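Local coordinates for protein similar to hydroxylamine oxidoreductase (PDB 6H5L) that belongs to the hydroxylamine oxidoreductase-like multiheme cytochromes c and probably works as a reductase, passing electrons along its chain of hemes, at residues Lys248-Phe262 with Pro271-Cys283. Numbering follows the deposited sequence.
Sequences KHGKIYEKEEEHYDF and PGEDYRTPTCQYC. With HEC (heme c), chain J.
Thr277 and His249 meet through a hydrogen bond: Thr277 OG1 donates to His249 O at 2.6 Å, in the carbonyl plane and on a lone pair. That carbonyl also takes Tyr253 N of its own helix, so two donors grip it. With chi1 at 55°, the hydroxyl of Thr277 sits between its backbone N and carbonyl carbon, facing the helix, while CG2 lies against Ile252 CB. From the other side comes the phenol of Tyr260, whose OH accepts from Thr277 N at 2.8 Å in a nearly straight bond (163°).

The salt bridge joins Arg276 NH1 to Glu256 OE2 at 2.9 Å, the oxygen lying in the guanidinium plane. Arg276 is stretched from CG to NE, and Ile252 CD1 rests over the centre of one guanidinium face. Glu222 and Asp94 of a second subunit also pair with this arginine, which therefore ties the contact to the subunit interface.

Among the rings, Tyr260 carries Tyr253 CD1 on one face and Tyr275 CA on the other. The Tyr260 and Tyr275 rings are nearly parallel (20°) but slid apart, barely overlapping; Phe262 completes the cluster obliquely near Tyr275 OH. A water links that hydroxyl to Asp261 O. Replacing Tyr260 by an alanine would probably leave Thr277 N without its acceptor and open a gap between Tyr253 and Tyr275.

At the heme, His249 NE2 binds the iron at 2.0 Å, with His354 as the other axial ligand. Pro278 CD packs over one face of the imidazole, 3.9 Å from the ring centroid. Bis-histidine ligation is characteristic of electron-transfer hemes, and Cys280 and Cys283 anchor another heme c, so this contact connects two cofactors of the multiheme chain.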
ATOM      1  N   LYS A 248      -4.053 -27.421  26.947  1.00 17.89           N
ATOM      2  CA  LYS A 248      -4.136 -27.232  25.501  1.00 14.29           C
ATOM      3  C   LYS A 248      -4.998 -26.026  25.150  1.00 16.36           C
ATOM      4  O   LYS A 248      -4.740 -25.347  24.149  1.00 20.47           O
ATOM      5  CB  LYS A 248      -4.680 -28.491  24.831  1.00 20.24           C
ATOM      6  CG  LYS A 248      -3.685 -29.641  24.754  1.00 20.22           C
ATOM      7  CD  LYS A 248      -2.465 -29.266  23.924  1.00 12.41           C
ATOM      8  CE  LYS A 248      -1.554 -30.465  23.701  1.00 16.24           C
ATOM      9  NZ  LYS A 248      -0.352 -30.120  22.890  1.00 26.36           N
ATOM     10  N   HIS A 249      -6.023 -25.747  25.956  1.00 17.94           N
ATOM     11  CA  HIS A 249      -6.813 -24.536  25.762  1.00 19.07           C
ATOM     12  C   HIS A 249      -5.945 -23.288  25.884  1.00 26.30           C
ATOM     13  O   HIS A 249      -6.052 -22.366  25.067  1.00 24.17           O
ATOM     14  CB  HIS A 249      -7.961 -24.488  26.772  1.00 18.23           C
ATOM     15  CG  HIS A 249      -9.013 -25.530  26.546  1.00 23.69           C
ATOM     16  ND1 HIS A 249      -9.711 -26.118  27.579  1.00 14.59           N
ATOM     17  CD2 HIS A 249      -9.493 -26.082  25.406  1.00 22.23           C
ATOM     18  CE1 HIS A 249     -10.571 -26.992  27.086  1.00 20.95           C
ATOM     19  NE2 HIS A 249     -10.459 -26.989  25.769  1.00 23.55           N
ATOM     20  N   GLY A 250      -5.075 -23.247  26.891  1.00 21.28           N
ATOM     21  CA  GLY A 250      -4.237 -22.089  27.125  1.00 19.40           C
ATOM     22  C   GLY A 250      -3.038 -22.006  26.204  1.00 24.52           C
ATOM     23  O   GLY A 250      -2.650 -20.912  25.780  1.00 23.00           O
ATOM     24  N   LYS A 251      -2.432 -23.157  25.893  1.00 24.69           N
ATOM     25  CA  LYS A 251      -1.298 -23.166  24.974  1.00 20.70           C
ATOM     26  C   LYS A 251      -1.714 -22.703  23.584  1.00 22.50           C
ATOM     27  O   LYS A 251      -0.968 -21.980  22.913  1.00 29.38           O
ATOM     28  CB  LYS A 251      -0.680 -24.563  24.912  1.00 23.84           C
ATOM     29  CG  LYS A 251       0.178 -24.911  26.116  1.00 20.58           C
ATOM     30  CD  LYS A 251       1.321 -23.921  26.259  1.00 25.15           C
ATOM     31  CE  LYS A 251       1.404 -23.378  27.672  1.00 24.25           C
ATOM     32  NZ  LYS A 251       2.255 -22.160  27.752  1.00 19.70           N
ATOM     33  N   ILE A 252      -2.903 -23.106  23.136  1.00 20.34           N
ATOM     34  CA  ILE A 252      -3.383 -22.686  21.825  1.00 19.37           C
ATOM     35  C   ILE A 252      -3.730 -21.202  21.834  1.00 21.95           C
ATOM     36  O   ILE A 252      -3.474 -20.486  20.860  1.00 20.22           O
ATOM     37  CB  ILE A 252      -4.579 -23.554  21.396  1.00 23.58           C
ATOM     38  CG1 ILE A 252      -4.117 -24.982  21.100  1.00 19.78           C
ATOM     39  CG2 ILE A 252      -5.278 -22.949  20.190  1.00 21.74           C
ATOM     40  CD1 ILE A 252      -5.247 -25.950  20.818  1.00 16.75           C
ATOM     41  N   TYR A 253      -4.307 -20.715  22.934  1.00 21.90           N
ATOM     42  CA  TYR A 253      -4.601 -19.289  23.037  1.00 17.76           C
ATOM     43  C   TYR A 253      -3.321 -18.462  23.020  1.00 21.98           C
ATOM     44  O   TYR A 253      -3.230 -17.457  22.309  1.00 24.69           O
ATOM     45  CB  TYR A 253      -5.409 -19.001  24.303  1.00 17.05           C
ATOM     46  CG  TYR A 253      -5.213 -17.595  24.837  1.00 17.35           C
ATOM     47  CD1 TYR A 253      -5.693 -16.491  24.143  1.00 19.37           C
ATOM     48  CD2 TYR A 253      -4.550 -17.375  26.038  1.00 19.30           C
ATOM     49  CE1 TYR A 253      -5.511 -15.209  24.627  1.00 21.16           C
ATOM     50  CE2 TYR A 253      -4.365 -16.097  26.530  1.00 17.67           C
ATOM     51  CZ  TYR A 253      -4.847 -15.018  25.821  1.00 20.66           C
ATOM     52  OH  TYR A 253      -4.667 -13.744  26.311  1.00 17.97           O
ATOM     53  N   GLU A 254      -2.318 -18.873  23.798  1.00 21.44           N
ATOM     54  CA  GLU A 254      -1.084 -18.096  23.882  1.00 24.56           C
ATOM     55  C   GLU A 254      -0.352 -18.044  22.546  1.00 29.00           C
ATOM     56  O   GLU A 254       0.318 -17.049  22.243  1.00 33.42           O
ATOM     57  CB  GLU A 254      -0.179 -18.667  24.970  1.00 22.12           C
ATOM     58  CG  GLU A 254      -0.634 -18.322  26.381  1.00 28.72           C
ATOM     59  CD  GLU A 254      -0.250 -19.375  27.401  1.00 25.16           C
ATOM     60  OE1 GLU A 254       0.591 -20.242  27.082  1.00 24.30           O
ATOM     61  OE2 GLU A 254      -0.801 -19.340  28.523  1.00 33.88           O
ATOM     62  N   LYS A 255      -0.465 -19.094  21.734  1.00 26.42           N
ATOM     63  CA  LYS A 255       0.222 -19.146  20.451  1.00 22.81           C
ATOM     64  C   LYS A 255      -0.637 -18.680  19.281  1.00 26.98           C
ATOM     65  O   LYS A 255      -0.100 -18.474  18.187  1.00 27.36           O
ATOM     66  CB  LYS A 255       0.730 -20.567  20.185  1.00 21.46           C
ATOM     67  CG  LYS A 255       1.799 -21.031  21.164  1.00 27.77           C
ATOM     68  CD  LYS A 255       2.937 -20.020  21.270  1.00 25.81           C
ATOM     69  CE  LYS A 255       3.703 -19.887  19.958  1.00 23.15           C
ATOM     70  NZ  LYS A 255       4.761 -18.839  20.030  1.00 26.66           N
ATOM     71  N   GLU A 256      -1.944 -18.507  19.476  1.00 24.32           N
ATOM     72  CA  GLU A 256      -2.826 -17.999  18.430  1.00 18.46           C
ATOM     73  C   GLU A 256      -3.530 -16.711  18.844  1.00 20.76           C
ATOM     74  O   GLU A 256      -4.514 -16.321  18.208  1.00 30.25           O
ATOM     75  CB  GLU A 256      -3.866 -19.052  18.039  1.00 16.52           C
ATOM     76  CG  GLU A 256      -3.292 -20.333  17.459  1.00 15.83           C
ATOM     77  CD  GLU A 256      -4.368 -21.238  16.884  1.00 20.13           C
ATOM     78  OE1 GLU A 256      -5.445 -20.721  16.524  1.00 32.71           O
ATOM     79  OE2 GLU A 256      -4.142 -22.464  16.796  1.00 25.32           O
ATOM     80  N   GLU A 257      -3.046 -16.041  19.898  1.00 25.25           N
ATOM     81  CA  GLU A 257      -3.761 -14.888  20.444  1.00 28.25           C
ATOM     82  C   GLU A 257      -3.902 -13.757  19.434  1.00 33.07           C
ATOM     83  O   GLU A 257      -4.860 -12.978  19.512  1.00 30.41           O
ATOM     84  CB  GLU A 257      -3.057 -14.380  21.704  1.00 27.55           C
ATOM     85  CG  GLU A 257      -1.544 -14.462  21.643  1.00 42.13           C
ATOM     86  CD  GLU A 257      -0.871 -13.703  22.768  1.00 57.67           C
ATOM     87  OE1 GLU A 257      -0.965 -12.458  22.784  1.00 65.95           O
ATOM     88  OE2 GLU A 257      -0.253 -14.352  23.640  1.00 51.41           O
ATOM     89  N   GLU A 258      -2.966 -13.642  18.486  1.00 32.25           N
ATOM     90  CA  GLU A 258      -3.052 -12.569  17.500  1.00 24.35           C
ATOM     91  C   GLU A 258      -4.327 -12.658  16.673  1.00 28.75           C
ATOM     92  O   GLU A 258      -4.844 -11.631  16.220  1.00 28.29           O
ATOM     93  CB  GLU A 258      -1.829 -12.587  16.583  1.00 43.89           C
ATOM     94  CG  GLU A 258      -0.542 -12.146  17.257  1.00 52.00           C
ATOM     95  CD  GLU A 258       0.455 -13.276  17.412  1.00 70.97           C
ATOM     96  OE1 GLU A 258       1.527 -13.215  16.773  1.00 66.64           O
ATOM     97  OE2 GLU A 258       0.163 -14.228  18.167  1.00 63.01           O
ATOM     98  N   HIS A 259      -4.857 -13.864  16.477  1.00 24.52           N
ATOM     99  CA  HIS A 259      -6.057 -14.064  15.681  1.00 23.61           C
ATOM    100  C   HIS A 259      -7.313 -14.212  16.533  1.00 29.91           C
ATOM    101  O   HIS A 259      -8.380 -14.528  15.996  1.00 34.56           O
ATOM    102  CB  HIS A 259      -5.879 -15.276  14.765  1.00 27.36           C
ATOM    103  CG  HIS A 259      -4.797 -15.100  13.747  1.00 31.46           C
ATOM    104  ND1 HIS A 259      -3.463 -15.295  14.034  1.00 31.69           N
ATOM    105  CD2 HIS A 259      -4.850 -14.727  12.446  1.00 38.52           C
ATOM    106  CE1 HIS A 259      -2.742 -15.060  12.953  1.00 39.09           C
ATOM    107  NE2 HIS A 259      -3.559 -14.713  11.975  1.00 41.02           N
ATOM    108  N   TYR A 260      -7.209 -13.997  17.842  1.00 30.44           N
ATOM    109  CA  TYR A 260      -8.384 -13.882  18.696  1.00 28.10           C
ATOM    110  C   TYR A 260      -8.928 -12.461  18.615  1.00 28.24           C
ATOM    111  O   TYR A 260      -8.167 -11.492  18.699  1.00 28.51           O
ATOM    112  CB  TYR A 260      -8.037 -14.226  20.144  1.00 25.08           C
ATOM    113  CG  TYR A 260      -7.997 -15.706  20.469  1.00 22.66           C
ATOM    114  CD1 TYR A 260      -7.192 -16.576  19.746  1.00 24.96           C
ATOM    115  CD2 TYR A 260      -8.745 -16.223  21.517  1.00 20.02           C
ATOM    116  CE1 TYR A 260      -7.148 -17.925  20.049  1.00 26.15           C
ATOM    117  CE2 TYR A 260      -8.707 -17.569  21.828  1.00 20.39           C
ATOM    118  CZ  TYR A 260      -7.907 -18.415  21.091  1.00 25.68           C
ATOM    119  OH  TYR A 260      -7.867 -19.755  21.399  1.00 21.05           O
ATOM    120  N   ASP A 261     -10.241 -12.333  18.452  1.00 25.79           N
ATOM    121  CA  ASP A 261     -10.886 -11.024  18.349  1.00 25.38           C
ATOM    122  C   ASP A 261     -11.494 -10.701  19.711  1.00 26.46           C
ATOM    123  O   ASP A 261     -12.635 -11.060  20.005  1.00 27.27           O
ATOM    124  CB  ASP A 261     -11.928 -11.011  17.237  1.00 22.31           C
ATOM    125  CG  ASP A 261     -12.426  -9.611  16.914  1.00 28.37           C
ATOM    126  OD1 ASP A 261     -12.102  -8.667  17.668  1.00 22.01           O
ATOM    127  OD2 ASP A 261     -13.140  -9.452  15.900  1.00 41.52           O
ATOM    128  N   PHE A 262     -10.718 -10.015  20.549  1.00 20.64           N
ATOM    129  CA  PHE A 262     -11.183  -9.618  21.872  1.00 19.95           C
ATOM    130  C   PHE A 262     -12.004  -8.335  21.854  1.00 24.49           C
ATOM    131  O   PHE A 262     -12.474  -7.907  22.914  1.00 26.74           O
ATOM    132  CB  PHE A 262      -9.997  -9.461  22.827  1.00 21.01           C
ATOM    133  CG  PHE A 262      -9.363 -10.764  23.220  1.00 24.66           C
ATOM    134  CD1 PHE A 262     -10.038 -11.659  24.035  1.00 21.97           C
ATOM    135  CD2 PHE A 262      -8.090 -11.094  22.780  1.00 18.30           C
ATOM    136  CE1 PHE A 262      -9.462 -12.859  24.401  1.00 18.12           C
ATOM    137  CE2 PHE A 262      -7.507 -12.293  23.142  1.00 19.93           C
ATOM    138  CZ  PHE A 262      -8.194 -13.177  23.954  1.00 22.49           C
ATOM    139  N   PRO A 271     -17.647 -19.459  18.294  1.00 30.00           N
ATOM    140  CA  PRO A 271     -16.716 -20.493  18.777  1.00 26.15           C
ATOM    141  C   PRO A 271     -16.033 -21.193  17.611  1.00 33.20           C
ATOM    142  O   PRO A 271     -16.693 -21.735  16.722  1.00 38.32           O
ATOM    143  CB  PRO A 271     -17.623 -21.451  19.560  1.00 26.82           C
ATOM    144  CG  PRO A 271     -18.900 -20.690  19.793  1.00 30.73           C
ATOM    145  CD  PRO A 271     -19.044 -19.769  18.630  1.00 34.54           C
ATOM    146  N   GLY A 272     -14.701 -21.175  17.619  1.00 34.88           N
ATOM    147  CA  GLY A 272     -13.928 -21.808  16.568  1.00 29.22           C
ATOM    148  C   GLY A 272     -13.285 -20.819  15.617  1.00 31.45           C
ATOM    149  O   GLY A 272     -12.135 -21.004  15.203  1.00 33.15           O
ATOM    150  N   GLU A 273     -14.016 -19.762  15.261  1.00 31.36           N
ATOM    151  CA  GLU A 273     -13.523 -18.757  14.327  1.00 33.02           C
ATOM    152  C   GLU A 273     -12.920 -17.546  15.024  1.00 27.86           C
ATOM    153  O   GLU A 273     -11.877 -17.043  14.590  1.00 24.45           O
ATOM    154  CB  GLU A 273     -14.650 -18.309  13.393  1.00 33.87           C
ATOM    155  CG  GLU A 273     -15.125 -19.389  12.434  1.00 39.53           C
ATOM    156  CD  GLU A 273     -16.117 -18.868  11.416  1.00 57.13           C
ATOM    157  OE1 GLU A 273     -17.336 -18.920  11.686  1.00 53.36           O
ATOM    158  OE2 GLU A 273     -15.674 -18.396  10.347  1.00 65.45           O
ATOM    159  N   ASP A 274     -13.549 -17.062  16.095  1.00 24.33           N
ATOM    160  CA  ASP A 274     -13.003 -15.946  16.858  1.00 27.99           C
ATOM    161  C   ASP A 274     -12.084 -16.427  17.977  1.00 25.52           C
ATOM    162  O   ASP A 274     -10.979 -15.900  18.142  1.00 25.03           O
ATOM    163  CB  ASP A 274     -14.137 -15.089  17.422  1.00 29.04           C
ATOM    164  CG  ASP A 274     -14.960 -14.431  16.333  1.00 36.39           C
ATOM    165  OD1 ASP A 274     -14.395 -14.152  15.255  1.00 28.16           O
ATOM    166  OD2 ASP A 274     -16.169 -14.198  16.553  1.00 31.25           O
ATOM    167  N   TYR A 275     -12.526 -17.413  18.752  1.00 26.27           N
ATOM    168  CA  TYR A 275     -11.669 -18.141  19.680  1.00 22.69           C
ATOM    169  C   TYR A 275     -11.534 -19.570  19.173  1.00 27.13           C
ATOM    170  O   TYR A 275     -12.546 -20.221  18.894  1.00 26.95           O
ATOM    171  CB  TYR A 275     -12.244 -18.182  21.101  1.00 23.65           C
ATOM    172  CG  TYR A 275     -12.499 -16.865  21.811  1.00 26.79           C
ATOM    173  CD1 TYR A 275     -12.189 -15.642  21.227  1.00 24.39           C
ATOM    174  CD2 TYR A 275     -13.052 -16.858  23.088  1.00 22.08           C
ATOM    175  CE1 TYR A 275     -12.435 -14.451  21.896  1.00 20.34           C
ATOM    176  CE2 TYR A 275     -13.296 -15.679  23.760  1.00 18.60           C
ATOM    177  CZ  TYR A 275     -12.986 -14.479  23.162  1.00 25.22           C
ATOM    178  OH  TYR A 275     -13.232 -13.304  23.837  1.00 21.87           O
ATOM    179  N   ARG A 276     -10.301 -20.064  19.056  1.00 26.62           N
ATOM    180  CA  ARG A 276     -10.160 -21.491  18.788  1.00 26.18           C
ATOM    181  C   ARG A 276     -10.354 -22.306  20.058  1.00 25.81           C
ATOM    182  O   ARG A 276     -11.014 -23.352  20.036  1.00 30.44           O
ATOM    183  CB  ARG A 276      -8.802 -21.812  18.159  1.00 24.25           C
ATOM    184  CG  ARG A 276      -8.718 -23.270  17.717  1.00 18.67           C
ATOM    185  CD  ARG A 276      -7.312 -23.729  17.369  1.00 21.76           C
ATOM    186  NE  ARG A 276      -7.254 -25.187  17.282  1.00 19.61           N
ATOM    187  CZ  ARG A 276      -6.142 -25.891  17.093  1.00 19.02           C
ATOM    188  NH1 ARG A 276      -4.972 -25.279  16.966  1.00 18.07           N
ATOM    189  NH2 ARG A 276      -6.201 -27.216  17.032  1.00 16.86           N
ATOM    190  N   THR A 277      -9.790 -21.841  21.170  1.00 22.18           N
ATOM    191  CA  THR A 277      -9.979 -22.423  22.488  1.00 23.42           C
ATOM    192  C   THR A 277     -10.571 -21.375  23.425  1.00 24.74           C
ATOM    193  O   THR A 277     -10.370 -20.172  23.222  1.00 19.08           O
ATOM    194  CB  THR A 277      -8.655 -22.947  23.061  1.00 20.84           C
ATOM    195  OG1 THR A 277      -7.681 -21.898  23.076  1.00 24.40           O
ATOM    196  CG2 THR A 277      -8.140 -24.109  22.228  1.00 18.72           C
ATOM    197  N   PRO A 278     -11.315 -21.791  24.446  1.00 23.04           N
ATOM    198  CA  PRO A 278     -12.014 -20.816  25.288  1.00 19.41           C
ATOM    199  C   PRO A 278     -11.081 -20.127  26.272  1.00 18.98           C
ATOM    200  O   PRO A 278      -9.969 -20.580  26.554  1.00 17.26           O
ATOM    201  CB  PRO A 278     -13.051 -21.671  26.025  1.00 23.14           C
ATOM    202  CG  PRO A 278     -12.395 -22.996  26.143  1.00 16.66           C
ATOM    203  CD  PRO A 278     -11.579 -23.175  24.885  1.00 18.43           C
ATOM    204  N   THR A 279     -11.563 -19.003  26.790  1.00 20.39           N
ATOM    205  CA  THR A 279     -10.894 -18.241  27.830  1.00 19.69           C
ATOM    206  C   THR A 279     -11.607 -18.454  29.159  1.00 20.52           C
ATOM    207  O   THR A 279     -12.671 -19.072  29.229  1.00 26.10           O
ATOM    208  CB  THR A 279     -10.868 -16.749  27.480  1.00 18.30           C
ATOM    209  OG1 THR A 279     -12.208 -16.242  27.462  1.00 19.43           O
ATOM    210  CG2 THR A 279     -10.236 -16.534  26.115  1.00 14.69           C
ATOM    211  N   CYS A 280     -10.999 -17.933  30.227  1.00 18.54           N
ATOM    212  CA  CYS A 280     -11.667 -17.942  31.525  1.00 18.55           C
ATOM    213  C   CYS A 280     -13.019 -17.255  31.436  1.00 22.77           C
ATOM    214  O   CYS A 280     -14.015 -17.737  31.989  1.00 26.27           O
ATOM    215  CB  CYS A 280     -10.801 -17.253  32.581  1.00 12.10           C
ATOM    216  SG  CYS A 280      -9.028 -17.301  32.272  1.00 16.50           S
ATOM    217  N   GLN A 281     -13.071 -16.129  30.728  1.00 18.06           N
ATOM    218  CA  GLN A 281     -14.307 -15.369  30.616  1.00 18.40           C
ATOM    219  C   GLN A 281     -15.347 -16.117  29.790  1.00 23.06           C
ATOM    220  O   GLN A 281     -16.539 -16.080  30.110  1.00 25.47           O
ATOM    221  CB  GLN A 281     -14.008 -13.997  30.017  1.00 20.93           C
ATOM    222  CG  GLN A 281     -13.110 -13.120  30.893  1.00 22.04           C
ATOM    223  CD  GLN A 281     -11.628 -13.474  30.812  1.00 20.75           C
ATOM    224  OE1 GLN A 281     -11.258 -14.595  30.462  1.00 20.82           O
ATOM    225  NE2 GLN A 281     -10.775 -12.509  31.139  1.00 13.86           N
ATOM    226  N   TYR A 282     -14.923 -16.807  28.731  1.00 28.53           N
ATOM    227  CA  TYR A 282     -15.892 -17.521  27.905  1.00 22.04           C
ATOM    228  C   TYR A 282     -16.496 -18.701  28.657  1.00 21.29           C
ATOM    229  O   TYR A 282     -17.713 -18.918  28.609  1.00 31.20           O
ATOM    230  CB  TYR A 282     -15.243 -17.988  26.603  1.00 20.02           C
ATOM    231  CG  TYR A 282     -16.261 -18.388  25.564  1.00 23.50           C
ATOM    232  CD1 TYR A 282     -16.911 -17.429  24.798  1.00 23.75           C
ATOM    233  CD2 TYR A 282     -16.591 -19.722  25.361  1.00 17.91           C
ATOM    234  CE1 TYR A 282     -17.852 -17.783  23.854  1.00 22.30           C
ATOM    235  CE2 TYR A 282     -17.531 -20.088  24.416  1.00 25.08           C
ATOM    236  CZ  TYR A 282     -18.159 -19.114  23.666  1.00 24.35           C
ATOM    237  OH  TYR A 282     -19.096 -19.468  22.726  1.00 46.34           O
ATOM    238  N   CYS A 283     -15.664 -19.474  29.358  1.00 22.97           N
ATOM    239  CA  CYS A 283     -16.163 -20.623  30.105  1.00 23.91           C
ATOM    240  C   CYS A 283     -17.033 -20.186  31.280  1.00 17.50           C
ATOM    241  O   CYS A 283     -18.131 -20.718  31.481  1.00 19.47           O
ATOM    242  CB  CYS A 283     -14.994 -21.482  30.597  1.00 20.52           C
ATOM    243  SG  CYS A 283     -14.483 -22.847  29.509  1.00 20.55           S
TER
HETATM  244 FE   HEC J 608     -11.732 -28.236  24.856  1.00 22.55          FE
HETATM  245  CHA HEC J 608      -8.726 -29.688  24.132  1.00 20.75           C
HETATM  246  CHB HEC J 608     -12.084 -30.381  27.560  1.00 15.76           C
HETATM  247  CHC HEC J 608     -14.623 -26.634  25.821  1.00 21.16           C
HETATM  248  CHD HEC J 608     -11.580 -26.286  22.042  1.00 20.56           C
HETATM  249  NA  HEC J 608     -10.599 -29.730  25.715  1.00 18.66           N
HETATM  250  C1A HEC J 608      -9.414 -30.219  25.200  1.00 22.62           C
HETATM  251  C2A HEC J 608      -9.028 -31.376  25.984  1.00 16.05           C
HETATM  252  C3A HEC J 608      -9.955 -31.565  26.923  1.00 20.45           C
HETATM  253  C4A HEC J 608     -10.963 -30.535  26.777  1.00 17.28           C
HETATM  254  CMA HEC J 608      -9.954 -32.685  27.983  1.00 16.89           C
HETATM  255  CAA HEC J 608      -7.774 -32.254  25.777  1.00 15.56           C
HETATM  256  CBA HEC J 608      -7.928 -33.053  24.490  1.00 20.03           C
HETATM  257  CGA HEC J 608      -6.853 -34.101  24.389  1.00 23.55           C
HETATM  258  O1A HEC J 608      -6.820 -34.812  23.353  1.00 25.45           O
HETATM  259  O2A HEC J 608      -6.034 -34.225  25.337  1.00 22.24           O
HETATM  260  NB  HEC J 608     -13.115 -28.486  26.386  1.00 21.06           N
HETATM  261  C1B HEC J 608     -13.029 -29.389  27.428  1.00 12.52           C
HETATM  262  C2B HEC J 608     -14.100 -29.110  28.363  1.00 18.47           C
HETATM  263  C3B HEC J 608     -14.808 -28.078  27.880  1.00 21.08           C
HETATM  264  C4B HEC J 608     -14.198 -27.665  26.631  1.00 23.06           C
HETATM  265  CMB HEC J 608     -14.357 -29.910  29.662  1.00 19.20           C
HETATM  266  CAB HEC J 608     -16.053 -27.410  28.510  1.00 20.10           C
HETATM  267  CBB HEC J 608     -15.705 -26.711  29.843  1.00 20.84           C
HETATM  268  NC  HEC J 608     -12.891 -26.756  24.074  1.00 18.26           N
HETATM  269  C1C HEC J 608     -14.029 -26.221  24.646  1.00 20.89           C
HETATM  270  C2C HEC J 608     -14.439 -25.082  23.851  1.00 18.50           C
HETATM  271  C3C HEC J 608     -13.662 -25.039  22.758  1.00 23.22           C
HETATM  272  C4C HEC J 608     -12.629 -26.053  22.910  1.00 21.73           C
HETATM  273  CMC HEC J 608     -15.746 -24.292  24.085  1.00 15.47           C
HETATM  274  CAC HEC J 608     -13.775 -24.036  21.579  1.00 19.81           C
HETATM  275  CBC HEC J 608     -13.574 -22.565  22.009  1.00 22.04           C
HETATM  276  ND  HEC J 608     -10.347 -27.992  23.338  1.00 19.04           N
HETATM  277  C1D HEC J 608     -10.543 -27.181  22.221  1.00 20.83           C
HETATM  278  C2D HEC J 608      -9.474 -27.431  21.277  1.00 18.29           C
HETATM  279  C3D HEC J 608      -8.587 -28.498  21.936  1.00 23.02           C
HETATM  280  C4D HEC J 608      -9.206 -28.781  23.210  1.00 20.86           C
HETATM  281  CMD HEC J 608      -9.271 -26.770  19.897  1.00 15.76           C
HETATM  282  CAD HEC J 608      -7.299 -29.146  21.382  1.00 22.20           C
HETATM  283  CBD HEC J 608      -7.591 -30.588  20.981  1.00 25.69           C
HETATM  284  CGD HEC J 608      -6.391 -31.453  21.266  1.00 22.21           C
HETATM  285  O1D HEC J 608      -5.877 -31.402  22.413  1.00 27.62           O
HETATM  286  O2D HEC J 608      -5.956 -32.202  20.353  1.00 18.75           O
HETATM  287  O   HOH W   1     -13.923 -11.267  22.488  1.00 22.49           O